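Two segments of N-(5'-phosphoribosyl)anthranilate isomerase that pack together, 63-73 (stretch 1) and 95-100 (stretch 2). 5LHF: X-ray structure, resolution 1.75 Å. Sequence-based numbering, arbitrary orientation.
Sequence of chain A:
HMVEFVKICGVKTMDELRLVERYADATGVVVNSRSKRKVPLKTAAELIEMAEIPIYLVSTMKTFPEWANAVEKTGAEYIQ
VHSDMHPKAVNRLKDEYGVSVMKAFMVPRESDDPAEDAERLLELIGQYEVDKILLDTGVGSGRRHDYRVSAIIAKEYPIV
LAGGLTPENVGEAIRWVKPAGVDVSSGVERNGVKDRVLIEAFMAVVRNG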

# COMPACT_ATOMS: atom_id res chain seq x y z
N THR A 63 0.90 3.12 17.77
CA THR A 63 1.47 2.45 18.93
C THR A 63 1.22 0.95 18.90
O THR A 63 0.25 0.47 18.30
CB THR A 63 0.91 3.04 20.25
OG1 THR A 63 -0.43 2.56 20.48
CG2 THR A 63 0.90 4.54 20.20
N PHE A 64 2.11 0.21 19.56
CA PHE A 64 1.96 -1.24 19.62
C PHE A 64 0.61 -1.68 20.20
O PHE A 64 -0.02 -2.58 19.62
CB PHE A 64 3.12 -1.84 20.42
CG PHE A 64 3.02 -3.33 20.61
CD1 PHE A 64 2.37 -3.86 21.71
CD2 PHE A 64 3.59 -4.18 19.68
CE1 PHE A 64 2.28 -5.23 21.88
CE2 PHE A 64 3.49 -5.54 19.83
CZ PHE A 64 2.83 -6.07 20.94
N PRO A 65 0.13 -1.12 21.31
CA PRO A 65 -1.13 -1.66 21.88
C PRO A 65 -2.32 -1.50 20.95
O PRO A 65 -3.20 -2.36 20.92
CB PRO A 65 -1.30 -0.85 23.17
CG PRO A 65 0.06 -0.40 23.52
CD PRO A 65 0.75 -0.14 22.22
N GLU A 66 -2.38 -0.38 20.22
CA GLU A 66 -3.40 -0.20 19.20
C GLU A 66 -3.33 -1.30 18.15
O GLU A 66 -4.34 -1.93 17.82
CB GLU A 66 -3.23 1.17 18.57
CG GLU A 66 -3.51 2.32 19.50
CD GLU A 66 -3.26 3.65 18.85
OE1 GLU A 66 -2.09 4.07 18.78
OE2 GLU A 66 -4.24 4.26 18.38
N TRP A 67 -2.15 -1.52 17.59
CA TRP A 67 -2.02 -2.57 16.58
C TRP A 67 -2.34 -3.94 17.15
O TRP A 67 -3.02 -4.74 16.50
CB TRP A 67 -0.61 -2.56 15.99
CG TRP A 67 -0.51 -1.64 14.85
CD1 TRP A 67 0.07 -0.39 14.84
CD2 TRP A 67 -1.00 -1.86 13.51
NE1 TRP A 67 -0.03 0.16 13.58
CE2 TRP A 67 -0.69 -0.71 12.75
CE3 TRP A 67 -1.67 -2.92 12.89
CZ2 TRP A 67 -1.02 -0.60 11.40
CZ3 TRP A 67 -2.02 -2.80 11.56
CH2 TRP A 67 -1.68 -1.65 10.82
N ALA A 68 -1.83 -4.25 18.35
CA ALA A 68 -2.07 -5.55 18.95
C ALA A 68 -3.55 -5.81 19.14
O ALA A 68 -4.05 -6.91 18.86
CB ALA A 68 -1.34 -5.65 20.30
N ASN A 69 -4.29 -4.82 19.65
CA ASN A 69 -5.73 -4.98 19.78
C ASN A 69 -6.38 -5.26 18.44
O ASN A 69 -7.26 -6.13 18.33
CB ASN A 69 -6.35 -3.73 20.40
CG ASN A 69 -7.86 -3.82 20.44
OD1 ASN A 69 -8.42 -4.60 21.23
ND2 ASN A 69 -8.54 -3.06 19.57
N ALA A 70 -5.98 -4.53 17.40
CA ALA A 70 -6.64 -4.70 16.11
C ALA A 70 -6.31 -6.05 15.49
O ALA A 70 -7.16 -6.66 14.85
CB ALA A 70 -6.27 -3.55 15.17
N VAL A 71 -5.08 -6.54 15.70
CA VAL A 71 -4.73 -7.86 15.20
C VAL A 71 -5.49 -8.95 15.94
O VAL A 71 -5.98 -9.92 15.34
CB VAL A 71 -3.20 -8.07 15.27
CG1 VAL A 71 -2.80 -9.46 14.87
CG2 VAL A 71 -2.51 -7.07 14.35
N GLU A 72 -5.61 -8.83 17.27
CA GLU A 72 -6.39 -9.82 18.02
C GLU A 72 -7.84 -9.85 17.57
O GLU A 72 -8.43 -10.93 17.46
CB GLU A 72 -6.34 -9.52 19.53
CG GLU A 72 -4.96 -9.61 20.11
CD GLU A 72 -4.93 -9.23 21.58
OE1 GLU A 72 -3.81 -9.21 22.16
OE2 GLU A 72 -6.01 -8.95 22.16
N LYS A 73 -8.44 -8.68 17.33
CA LYS A 73 -9.87 -8.64 17.02
C LYS A 73 -10.15 -9.11 15.59
O LYS A 73 -11.20 -9.71 15.34
CB LYS A 73 -10.42 -7.23 17.23
CG LYS A 73 -10.40 -6.74 18.68
CD LYS A 73 -11.38 -7.52 19.54
CE LYS A 73 -11.72 -6.76 20.83
NZ LYS A 73 -10.49 -6.37 21.59
N ASP A 95 6.64 -11.08 15.82
CA ASP A 95 6.96 -12.22 16.68
C ASP A 95 5.78 -12.63 17.55
O ASP A 95 5.53 -13.83 17.71
CB ASP A 95 8.17 -11.89 17.55
CG ASP A 95 9.42 -11.67 16.73
OD1 ASP A 95 9.64 -12.45 15.77
OD2 ASP A 95 10.18 -10.72 17.03
N GLU A 96 5.05 -11.67 18.10
CA GLU A 96 4.00 -11.97 19.05
C GLU A 96 2.66 -12.27 18.40
O GLU A 96 1.81 -12.93 19.01
CB GLU A 96 3.87 -10.83 20.05
CG GLU A 96 5.12 -10.69 20.93
CD GLU A 96 5.13 -9.44 21.76
OE1 GLU A 96 6.23 -8.88 21.95
OE2 GLU A 96 4.04 -9.01 22.20
N TYR A 97 2.46 -11.84 17.15
CA TYR A 97 1.23 -12.14 16.45
C TYR A 97 1.44 -12.81 15.10
O TYR A 97 0.47 -13.30 14.52
CB TYR A 97 0.39 -10.85 16.27
CG TYR A 97 -0.07 -10.31 17.61
CD1 TYR A 97 0.63 -9.30 18.25
CD2 TYR A 97 -1.18 -10.85 18.25
CE1 TYR A 97 0.21 -8.81 19.48
CE2 TYR A 97 -1.60 -10.38 19.48
CZ TYR A 97 -0.90 -9.36 20.09
OH TYR A 97 -1.32 -8.89 21.32
N GLY A 98 2.67 -12.91 14.62
CA GLY A 98 2.93 -13.66 13.40
C GLY A 98 2.35 -13.01 12.17
O GLY A 98 1.82 -13.70 11.30
N VAL A 99 2.47 -11.70 12.07
CA VAL A 99 1.95 -10.97 10.91
C VAL A 99 3.09 -10.66 9.94
O VAL A 99 4.25 -10.52 10.34
CB VAL A 99 1.20 -9.69 11.34
CG1 VAL A 99 -0.03 -10.05 12.18
CG2 VAL A 99 2.11 -8.72 12.09
N SER A 100 2.75 -10.57 8.65
CA SER A 100 3.66 -10.05 7.64
C SER A 100 3.40 -8.57 7.50
O SER A 100 2.26 -8.13 7.61
CB SER A 100 3.44 -10.74 6.29
OG SER A 100 3.40 -12.14 6.46

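The contact is built around one bump, the side chain of Y97, which fits into a hollow on the helix of stretch 1 formed by F64, A68, V71 and E72. Successive turns of that helix place these residues along one side, and Y97, with chi1 near -65° (m), settles its side chain among them. It contributes by far the largest share of the 300 Å² buried between the stretches.

A68 forms the floor of the hollow: its side chain is a lone methyl, so the phenol can come close, with A68 CB 3.6 Å from Y97 CE1 and 3.4 Å from Y97 OH. Next to it, F64 leaves its helix sideways, but the end of its ring comes nearer to stretch 2, and F64 CZ meets the edge of the tyrosine ring at Y97 CE1, 4.1 Å away. F64 CZ also lies 3.4 Å from E96 OE2, a carboxylate oxygen hydrogen-bonded elsewhere in the structure. Near the root of the tyrosine, V71 points toward stretch 2 and its CG1 packs against both Y97 CB (3.8 Å) and V99 CG1 (3.9 Å), a compact aliphatic cluster suited to its buried setting.

The phenol's polar tip is satisfied at the exposed margin, where the extended side chain of E72 brings its carboxylate within reach: Y97 OH donates a short hydrogen bond to E72 OE1 (2.6 Å).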